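Local coordinates for protein glycoside hydrolase family 31 (Trueperella pyogenes, PDB 5I0F) that degrades cycloalternan, probably cleaving its glucosidic linkages through a covalent glycosyl-enzyme intermediate, as a glycoside hydrolase of family 31, at residues Pro125-His130 with Val155-Thr160; Arg45-Trp50 with Tyr108-Thr113; His229-Arg234 with Arg265-Ser270. All coordinates share one frame; numbering follows the deposited sequence.

Interaction 1. Residues Pro125-His130 with Val155-Thr160; sequences PLTPSH and VSSAGT
H130 and V155 form the antiparallel hydrogen-bonded pair at the edge of a six-stranded sheet, where the chain leaves strand 118-126 of the N-terminal sheet and enters strand 130-132. Two bonds define the pair: H130 N to V155 O at 3.0 Å, and V155 N to H130 O at 2.9 Å, the latter nearly straight at 176°. Both side chains project on the same face of the sheet. V155 CG2 sits over one face of the H130 imidazole, 3.9 Å from its centroid and offset toward the rim, a CH-pi contact. Chi1 of -64° sets V155 CG1 anti to the carbonyl carbon, and the other methyl, CG2, falls between the backbone N and the carbonyl carbon, reaching CE1 and NE2 of the ring. One residue earlier, S129 CA approaches V155 O at 3.2 Å, a CA-H...O contact.

Beyond the pair the segments separate around the turn 156-159, which is closed by S156 N to G159 O. S156 CB packs on P128 O at 3.4 Å, while S156 OG faces back into its own turn, taking weak bonds from the backbone N of A158 and G159 and a hydrogen bond with H161. A water accepts from S157 N and donates to P128 O. T127 CG2 meets S157 OG at 3.7 Å, and that hydroxyl is engaged with D104.

Direct backbone pairing thus gives way, within a few residues, to a water-mediated link between main chains. The S156 and S157 hydroxyls find partners outside segment 125-130, leaving these side chains van der Waals contact across it.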
loop_
_atom_site.group_PDB
_atom_site.type_symbol
_atom_site.label_atom_id
_atom_site.label_comp_id
_atom_site.label_asym_id
_atom_site.label_seq_id
_atom_site.Cartn_x
_atom_site.Cartn_y
_atom_site.Cartn_z
ATOM N N PRO A 125 32.054 -1.157 -13.779
ATOM C CA PRO A 125 32.055 -2.437 -14.467
ATOM C C PRO A 125 30.839 -2.628 -15.378
ATOM O O PRO A 125 29.735 -2.208 -15.038
ATOM C CB PRO A 125 32.005 -3.437 -13.317
ATOM C CG PRO A 125 31.192 -2.742 -12.281
ATOM C CD PRO A 125 31.552 -1.290 -12.398
ATOM N N LEU A 126 31.057 -3.287 -16.511
ATOM C CA LEU A 126 29.992 -3.751 -17.379
ATOM C C LEU A 126 30.138 -5.270 -17.527
ATOM O O LEU A 126 31.132 -5.755 -18.098
ATOM C CB LEU A 126 30.080 -3.060 -18.736
ATOM C CG LEU A 126 29.023 -3.415 -19.789
ATOM C CD1 LEU A 126 27.623 -3.192 -19.248
ATOM C CD2 LEU A 126 29.248 -2.617 -21.060
ATOM N N THR A 127 29.183 -6.017 -16.973
ATOM C CA THR A 127 29.199 -7.483 -17.032
ATOM C C THR A 127 27.857 -7.960 -17.567
ATOM O O THR A 127 26.931 -8.206 -16.798
ATOM C CB THR A 127 29.470 -8.117 -15.670
ATOM O OG1 THR A 127 28.501 -7.656 -14.734
ATOM C CG2 THR A 127 30.846 -7.745 -15.166
ATOM N N PRO A 128 27.743 -8.073 -18.897
ATOM C CA PRO A 128 26.487 -8.470 -19.506
ATOM C C PRO A 128 26.014 -9.853 -19.058
ATOM O O PRO A 128 26.829 -10.745 -18.777
ATOM C CB PRO A 128 26.792 -8.470 -21.004
ATOM C CG PRO A 128 27.961 -7.577 -21.159
ATOM C CD PRO A 128 28.767 -7.753 -19.906
ATOM N N SER A 129 24.694 -9.986 -18.983
ATOM C CA SER A 129 24.030 -11.195 -18.590
ATOM C C SER A 129 23.381 -11.877 -19.795
ATOM O O SER A 129 23.145 -11.248 -20.830
ATOM C CB SER A 129 22.941 -10.884 -17.548
ATOM O OG SER A 129 23.512 -10.476 -16.312
ATOM N N HIS A 130 23.121 -13.172 -19.647
ATOM C CA HIS A 130 22.363 -13.950 -20.626
ATOM C C HIS A 130 21.505 -14.971 -19.896
ATOM O O HIS A 130 21.789 -15.326 -18.748
ATOM C CB HIS A 130 23.287 -14.624 -21.654
ATOM C CG HIS A 130 24.139 -15.724 -21.097
ATOM N ND1 HIS A 130 25.324 -15.485 -20.436
ATOM C CD2 HIS A 130 23.991 -17.068 -21.121
ATOM C CE1 HIS A 130 25.866 -16.631 -20.070
ATOM N NE2 HIS A 130 25.078 -17.607 -20.477
ATOM N N VAL A 155 22.337 -14.924 -15.928
ATOM C CA VAL A 155 23.687 -15.087 -15.383
ATOM C C VAL A 155 24.724 -14.205 -16.068
ATOM O O VAL A 155 24.671 -13.995 -17.275
ATOM C CB VAL A 155 24.186 -16.547 -15.447
ATOM C CG1 VAL A 155 23.317 -17.447 -14.578
ATOM C CG2 VAL A 155 24.273 -17.062 -16.883
ATOM N N SER A 156 25.677 -13.729 -15.279
ATOM C CA SER A 156 26.851 -13.014 -15.787
ATOM C C SER A 156 28.083 -13.578 -15.095
ATOM O O SER A 156 27.976 -14.491 -14.278
ATOM C CB SER A 156 26.738 -11.519 -15.499
ATOM O OG SER A 156 26.854 -11.261 -14.111
ATOM N N SER A 157 29.247 -13.030 -15.415
ATOM C CA SER A 157 30.467 -13.379 -14.692
ATOM C C SER A 157 30.401 -12.985 -13.210
ATOM O O SER A 157 31.103 -13.562 -12.394
ATOM C CB SER A 157 31.683 -12.727 -15.357
ATOM O OG SER A 157 31.553 -11.322 -15.354
ATOM N N ALA A 158 29.577 -11.994 -12.882
ATOM C CA ALA A 158 29.329 -11.578 -11.493
ATOM C C ALA A 158 28.486 -12.581 -10.691
ATOM O O ALA A 158 28.710 -12.754 -9.494
ATOM C CB ALA A 158 28.670 -10.200 -11.455
ATOM N N GLY A 159 27.527 -13.243 -11.333
ATOM C CA GLY A 159 26.680 -14.214 -10.631
ATOM C C GLY A 159 25.345 -14.405 -11.309
ATOM O O GLY A 159 25.259 -14.302 -12.535
ATOM N N THR A 160 24.309 -14.670 -10.505
ATOM C CA THR A 160 22.974 -15.015 -10.999
ATOM C C THR A 160 21.972 -13.996 -10.456
ATOM O O THR A 160 21.832 -13.847 -9.240
ATOM C CB THR A 160 22.591 -16.447 -10.556
ATOM O OG1 THR A 160 23.656 -17.326 -10.910
ATOM C CG2 THR A 160 21.310 -16.920 -11.234
HETATM O O HOH W 1 29.315 -11.427 -17.755
#

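Interaction 2. Residues Arg45-Trp50 with Tyr108-Thr113; sequences RCFVLW and YFEALT
The side chains of F47 and Y108 cross obliquely on one face of an antiparallel beta sheet in the N-terminal domain, where strands 41-49 and 105-113 are neighbours. Their ring planes are only 7° apart, yet the centroids are offset to a separation of 4.9 Å, and little of one ring faces the other. What covers the Y108 face is F47 CB, 3.8 Å from the ring centroid, a CH-pi contact. In return Y108 OH stands over the F47 face near its rim, 3.6 Å from F47 CG. Y108 CG sits between the backbone N and the carbonyl carbon (chi1 70°), and the end of the side chain comes nearer to strand 41-49 than its base does.

E110 continues the row: its CB touches the edge of the F47 ring at CE1, 3.8 Å away. Its chain is extended, and R45 runs beside it in the same direction, bent at chi3. Their ends meet in a salt bridge, R45 NH1 to E110 OE2 at 3.2 Å. The bond is somewhat bent (142°), and the guanidinium and carboxylate planes are clearly turned against each other. Beneath this row, R45 with E110 and F47 with Y108 are hydrogen-bonded pairs, each joined by two backbone bonds; F47 N to Y108 O, for example, spans 2.9 Å.

The non-hydrogen-bonded pair between them, C46 with F109, turns its side chains to the other, buried face, where M59 also packs on F109. There the cysteine sulfur approaches the phenylalanine ring obliquely, with C46 SG 3.8 Å from F109 CE1.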
loop_
_atom_site.group_PDB
_atom_site.type_symbol
_atom_site.label_atom_id
_atom_site.label_comp_id
_atom_site.label_asym_id
_atom_site.label_seq_id
_atom_site.Cartn_x
_atom_site.Cartn_y
_atom_site.Cartn_z
ATOM N N ARG A 45 31.470 12.361 -23.105
ATOM C CA ARG A 45 31.763 11.128 -23.814
ATOM C C ARG A 45 31.847 9.960 -22.861
ATOM O O ARG A 45 32.263 10.106 -21.717
ATOM C CB ARG A 45 33.057 11.269 -24.630
ATOM C CG ARG A 45 32.909 12.328 -25.714
ATOM C CD ARG A 45 34.105 12.500 -26.629
ATOM N NE ARG A 45 35.346 12.697 -25.891
ATOM C CZ ARG A 45 36.404 13.380 -26.330
ATOM N NH1 ARG A 45 37.476 13.463 -25.540
ATOM N NH2 ARG A 45 36.410 13.999 -27.518
ATOM N N CYS A 46 31.402 8.805 -23.333
ATOM C CA CYS A 46 31.509 7.552 -22.595
ATOM C C CYS A 46 32.579 6.695 -23.264
ATOM O O CYS A 46 32.459 6.353 -24.451
ATOM C CB CYS A 46 30.171 6.811 -22.610
ATOM S SG CYS A 46 30.199 5.288 -21.647
ATOM N N PHE A 47 33.612 6.346 -22.508
ATOM C CA PHE A 47 34.674 5.459 -22.984
ATOM C C PHE A 47 34.411 4.047 -22.471
ATOM O O PHE A 47 34.351 3.851 -21.249
ATOM C CB PHE A 47 36.027 5.922 -22.449
ATOM C CG PHE A 47 36.504 7.216 -23.036
ATOM C CD1 PHE A 47 36.033 8.424 -22.551
ATOM C CD2 PHE A 47 37.437 7.227 -24.073
ATOM C CE1 PHE A 47 36.478 9.625 -23.086
ATOM C CE2 PHE A 47 37.886 8.429 -24.617
ATOM C CZ PHE A 47 37.406 9.628 -24.114
ATOM N N VAL A 48 34.237 3.087 -23.382
ATOM C CA VAL A 48 33.972 1.692 -23.011
ATOM C C VAL A 48 35.186 0.856 -23.414
ATOM O O VAL A 48 35.530 0.785 -24.593
ATOM C CB VAL A 48 32.695 1.140 -23.687
ATOM C CG1 VAL A 48 32.370 -0.254 -23.162
ATOM C CG2 VAL A 48 31.498 2.059 -23.469
ATOM N N LEU A 49 35.828 0.229 -22.431
ATOM C CA LEU A 49 37.035 -0.570 -22.651
ATOM C C LEU A 49 36.694 -2.080 -22.656
ATOM O O LEU A 49 36.536 -2.703 -21.603
ATOM C CB LEU A 49 38.094 -0.239 -21.588
ATOM C CG LEU A 49 38.313 1.244 -21.207
ATOM C CD1 LEU A 49 39.310 1.395 -20.055
ATOM C CD2 LEU A 49 38.756 2.090 -22.404
ATOM N N TRP A 50 36.559 -2.638 -23.857
ATOM C CA TRP A 50 36.356 -4.088 -24.062
ATOM C C TRP A 50 37.722 -4.812 -23.986
ATOM O O TRP A 50 38.769 -4.169 -24.109
ATOM C CB TRP A 50 35.696 -4.361 -25.428
ATOM C CG TRP A 50 34.528 -3.462 -25.797
ATOM C CD1 TRP A 50 34.559 -2.330 -26.577
ATOM C CD2 TRP A 50 33.168 -3.654 -25.429
ATOM N NE1 TRP A 50 33.292 -1.797 -26.701
ATOM C CE2 TRP A 50 32.420 -2.595 -26.010
ATOM C CE3 TRP A 50 32.504 -4.614 -24.665
ATOM C CZ2 TRP A 50 31.052 -2.479 -25.846
ATOM C CZ3 TRP A 50 31.155 -4.500 -24.500
ATOM C CH2 TRP A 50 30.435 -3.430 -25.082
ATOM N N TYR A 108 33.842 4.625 -18.337
ATOM C CA TYR A 108 33.916 5.870 -17.596
ATOM C C TYR A 108 33.467 7.021 -18.476
ATOM O O TYR A 108 33.343 6.870 -19.696
ATOM C CB TYR A 108 35.323 6.087 -17.035
ATOM C CG TYR A 108 36.412 6.410 -18.057
ATOM C CD1 TYR A 108 36.678 7.721 -18.424
ATOM C CD2 TYR A 108 37.191 5.393 -18.627
ATOM C CE1 TYR A 108 37.674 8.021 -19.349
ATOM C CE2 TYR A 108 38.187 5.684 -19.552
ATOM C CZ TYR A 108 38.419 7.000 -19.898
ATOM O OH TYR A 108 39.380 7.308 -20.807
ATOM N N PHE A 109 33.219 8.160 -17.850
ATOM C CA PHE A 109 32.719 9.341 -18.538
ATOM C C PHE A 109 33.721 10.475 -18.454
ATOM O O PHE A 109 34.441 10.584 -17.471
ATOM C CB PHE A 109 31.407 9.786 -17.921
ATOM C CG PHE A 109 30.350 8.722 -17.948
ATOM C CD1 PHE A 109 29.549 8.548 -19.078
ATOM C CD2 PHE A 109 30.168 7.882 -16.865
ATOM C CE1 PHE A 109 28.570 7.565 -19.100
ATOM C CE2 PHE A 109 29.214 6.886 -16.891
ATOM C CZ PHE A 109 28.410 6.729 -18.007
ATOM N N GLU A 110 33.724 11.315 -19.479
ATOM C CA GLU A 110 34.553 12.490 -19.525
ATOM C C GLU A 110 33.728 13.663 -20.048
ATOM O O GLU A 110 33.142 13.580 -21.133
ATOM C CB GLU A 110 35.744 12.208 -20.426
ATOM C CG GLU A 110 36.920 13.123 -20.225
ATOM C CD GLU A 110 37.977 12.893 -21.280
ATOM O OE1 GLU A 110 38.920 12.128 -21.013
ATOM O OE2 GLU A 110 37.832 13.441 -22.390
ATOM N N ALA A 111 33.686 14.756 -19.283
ATOM C CA ALA A 111 32.927 15.949 -19.660
ATOM C C ALA A 111 33.848 17.141 -19.841
ATOM O O ALA A 111 34.888 17.219 -19.190
ATOM C CB ALA A 111 31.897 16.270 -18.584
ATOM N N LEU A 112 33.445 18.067 -20.710
ATOM C CA LEU A 112 34.092 19.375 -20.828
ATOM C C LEU A 112 33.096 20.441 -20.359
ATOM O O LEU A 112 32.004 20.597 -20.940
ATOM C CB LEU A 112 34.538 19.640 -22.263
ATOM C CG LEU A 112 35.405 20.878 -22.495
ATOM C CD1 LEU A 112 36.760 20.746 -21.809
ATOM C CD2 LEU A 112 35.586 21.121 -23.985
ATOM N N THR A 113 33.467 21.163 -19.298
ATOM C CA THR A 113 32.595 22.171 -18.718
ATOM C C THR A 113 32.617 23.375 -19.614
ATOM O O THR A 113 33.549 23.544 -20.407
ATOM C CB THR A 113 33.029 22.575 -17.298
ATOM O OG1 THR A 113 34.249 23.319 -17.347
ATOM C CG2 THR A 113 33.204 21.314 -16.400
#

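Interaction 3. Residues His229-Arg234 with Arg265-Ser270; sequences HVETTR and RVNTWS
N267, H229 and E231 carry the contact, and the carboxamide of N267 lies at its centre. Its ND2 donates to E231 OE2 at 2.6 Å, almost straight at 171° and on the anti lone pair of the carboxylate oxygen. The same nitrogen donates to H229 ND1 at 3.2 Å. Both acceptors lie close to the amide plane, but the donor stands 37° out of the imidazole plane. On the other end of the amide, OD1 is gripped side-on by R265, by NE at 2.8 Å and NH2 at 2.9 Å, and a water bridges OD1 to E231 OE2. D140 pairs with R265 NH1 in a salt bridge.

H229 and N267 form an antiparallel hydrogen-bonded pair of strands 225-230 and 263-271, in a five-stranded mixed sheet with 225-230 in the middle, through H229 N to N267 O and N267 N to H229 O, both 2.9 Å. H229 CB meets the edge of W269 at CH2, 3.8 Å away, and helix 273-284 packs on this face through V283 and F280.

The amide's orientation is fixed by donors at OD1 and acceptors at ND2. As an acceptor, ND1 is probably unprotonated, and nearby R265 probably favours a charged E231.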
loop_
_atom_site.group_PDB
_atom_site.type_symbol
_atom_site.label_atom_id
_atom_site.label_comp_id
_atom_site.label_asym_id
_atom_site.label_seq_id
_atom_site.Cartn_x
_atom_site.Cartn_y
_atom_site.Cartn_z
ATOM N N HIS A 229 2.957 -19.622 -3.686
ATOM C CA HIS A 229 3.547 -18.514 -2.966
ATOM C C HIS A 229 5.030 -18.581 -3.192
ATOM O O HIS A 229 5.671 -19.534 -2.771
ATOM C CB HIS A 229 3.193 -18.589 -1.480
ATOM C CG HIS A 229 4.034 -17.714 -0.593
ATOM N ND1 HIS A 229 4.514 -18.145 0.619
ATOM C CD2 HIS A 229 4.485 -16.444 -0.747
ATOM C CE1 HIS A 229 5.210 -17.179 1.186
ATOM N NE2 HIS A 229 5.202 -16.130 0.381
ATOM N N VAL A 230 5.578 -17.579 -3.867
ATOM C CA VAL A 230 7.013 -17.514 -4.041
ATOM C C VAL A 230 7.534 -16.970 -2.698
ATOM O O VAL A 230 7.228 -15.846 -2.341
ATOM C CB VAL A 230 7.427 -16.600 -5.214
ATOM C CG1 VAL A 230 8.939 -16.664 -5.447
ATOM C CG2 VAL A 230 6.677 -16.970 -6.492
ATOM N N GLU A 231 8.288 -17.782 -1.957
ATOM C CA GLU A 231 8.698 -17.422 -0.595
ATOM C C GLU A 231 9.922 -16.515 -0.612
ATOM O O GLU A 231 11.056 -16.945 -0.436
ATOM C CB GLU A 231 8.918 -18.651 0.314
ATOM C CG GLU A 231 8.803 -18.274 1.804
ATOM C CD GLU A 231 8.859 -19.464 2.743
ATOM O OE1 GLU A 231 9.701 -19.466 3.652
ATOM O OE2 GLU A 231 8.086 -20.412 2.589
ATOM N N THR A 232 9.651 -15.232 -0.835
ATOM C CA THR A 232 10.679 -14.221 -0.971
ATOM C C THR A 232 10.062 -12.869 -0.637
ATOM O O THR A 232 8.840 -12.706 -0.784
ATOM C CB THR A 232 11.243 -14.172 -2.400
ATOM O OG1 THR A 232 12.342 -13.250 -2.444
ATOM C CG2 THR A 232 10.189 -13.720 -3.438
ATOM N N THR A 233 10.898 -11.930 -0.200
ATOM C CA THR A 233 10.510 -10.503 -0.112
ATOM C C THR A 233 11.157 -9.635 -1.190
ATOM O O THR A 233 10.995 -8.410 -1.190
ATOM C CB THR A 233 10.765 -9.909 1.293
ATOM O OG1 THR A 233 12.165 -9.956 1.582
ATOM C CG2 THR A 233 9.976 -10.690 2.366
ATOM N N ARG A 234 11.851 -10.262 -2.135
ATOM C CA ARG A 234 12.347 -9.564 -3.306
ATOM C C ARG A 234 11.210 -9.404 -4.305
ATOM O O ARG A 234 10.157 -10.022 -4.180
ATOM C CB ARG A 234 13.529 -10.307 -3.946
ATOM C CG ARG A 234 14.678 -10.556 -2.986
ATOM C CD ARG A 234 15.976 -10.928 -3.701
ATOM N NE ARG A 234 17.087 -11.155 -2.780
ATOM C CZ ARG A 234 17.349 -12.298 -2.124
ATOM N NH1 ARG A 234 16.563 -13.377 -2.230
ATOM N NH2 ARG A 234 18.426 -12.367 -1.330
ATOM N N ARG A 265 12.280 -21.085 -3.201
ATOM C CA ARG A 265 11.223 -21.910 -2.619
ATOM C C ARG A 265 9.875 -21.373 -3.081
ATOM O O ARG A 265 9.622 -20.164 -2.989
ATOM C CB ARG A 265 11.321 -21.910 -1.094
ATOM C CG ARG A 265 10.128 -22.475 -0.338
ATOM C CD ARG A 265 9.901 -23.950 -0.587
ATOM N NE ARG A 265 8.638 -24.393 0.003
ATOM C CZ ARG A 265 8.139 -25.627 -0.083
ATOM N NH1 ARG A 265 8.794 -26.596 -0.730
ATOM N NH2 ARG A 265 6.970 -25.903 0.490
ATOM N N VAL A 266 9.030 -22.269 -3.585
ATOM C CA VAL A 266 7.650 -21.952 -3.928
ATOM C C VAL A 266 6.739 -22.888 -3.147
ATOM O O VAL A 266 6.715 -24.097 -3.405
ATOM C CB VAL A 266 7.388 -22.116 -5.436
ATOM C CG1 VAL A 266 5.945 -21.740 -5.769
ATOM C CG2 VAL A 266 8.376 -21.268 -6.226
ATOM N N ASN A 267 5.991 -22.344 -2.192
ATOM C CA ASN A 267 5.005 -23.135 -1.472
ATOM C C ASN A 267 3.791 -23.330 -2.371
ATOM O O ASN A 267 3.455 -22.457 -3.190
ATOM C CB ASN A 267 4.580 -22.461 -0.176
ATOM C CG ASN A 267 5.738 -22.218 0.770
ATOM O OD1 ASN A 267 6.447 -23.149 1.175
ATOM N ND2 ASN A 267 5.944 -20.959 1.134
ATOM N N THR A 268 3.140 -24.486 -2.242
ATOM C CA THR A 268 1.942 -24.795 -3.038
ATOM C C THR A 268 0.951 -25.588 -2.214
ATOM O O THR A 268 1.333 -26.306 -1.293
ATOM C CB THR A 268 2.256 -25.602 -4.332
ATOM O OG1 THR A 268 2.920 -26.844 -4.016
ATOM C CG2 THR A 268 3.122 -24.821 -5.296
ATOM N N TRP A 269 -0.325 -25.450 -2.554
ATOM C CA TRP A 269 -1.415 -26.128 -1.863
ATOM C C TRP A 269 -2.477 -26.474 -2.854
ATOM O O TRP A 269 -2.564 -25.877 -3.928
ATOM C CB TRP A 269 -2.040 -25.249 -0.778
ATOM C CG TRP A 269 -1.035 -24.693 0.160
ATOM C CD1 TRP A 269 -0.576 -25.279 1.290
ATOM C CD2 TRP A 269 -0.342 -23.441 0.036
ATOM N NE1 TRP A 269 0.360 -24.476 1.893
ATOM C CE2 TRP A 269 0.537 -23.347 1.135
ATOM C CE3 TRP A 269 -0.377 -22.392 -0.900
ATOM C CZ2 TRP A 269 1.370 -22.250 1.340
ATOM C CZ3 TRP A 269 0.460 -21.281 -0.695
ATOM C CH2 TRP A 269 1.312 -21.221 0.423
ATOM N N SER A 270 -3.294 -27.448 -2.481
ATOM C CA SER A 270 -4.495 -27.749 -3.235
ATOM C C SER A 270 -5.615 -28.298 -2.349
ATOM O O SER A 270 -5.362 -28.868 -1.277
ATOM C CB SER A 270 -4.160 -28.700 -4.373
ATOM O OG SER A 270 -3.687 -29.934 -3.868
HETATM O O HOH W 2 7.886 -23.186 3.475
HETATM O O HOH W 3 12.644 -18.449 -2.183
#

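Interactions 1 and 2 adjoin: strands 105-113 and 118-126 follow each other and are sheet neighbours, and L126 CD2 of one touches W50 CH2 of the other at 4.3 Å. Interaction 3 lies apart in a different sheet, its centre about 26 Å from that of interaction 1 and about 44 Å from that of interaction 2. It is also closest to the centre of the chain and has the largest share of buried residues, and its side chains meet through a polar network. Interactions 1 and 2 share antiparallel backbone pairing, more extensive in interaction 2, which adds aromatic contacts and a salt bridge; interaction 1, at the passage between two sheets, adds a water bridge and a CH-pi contact.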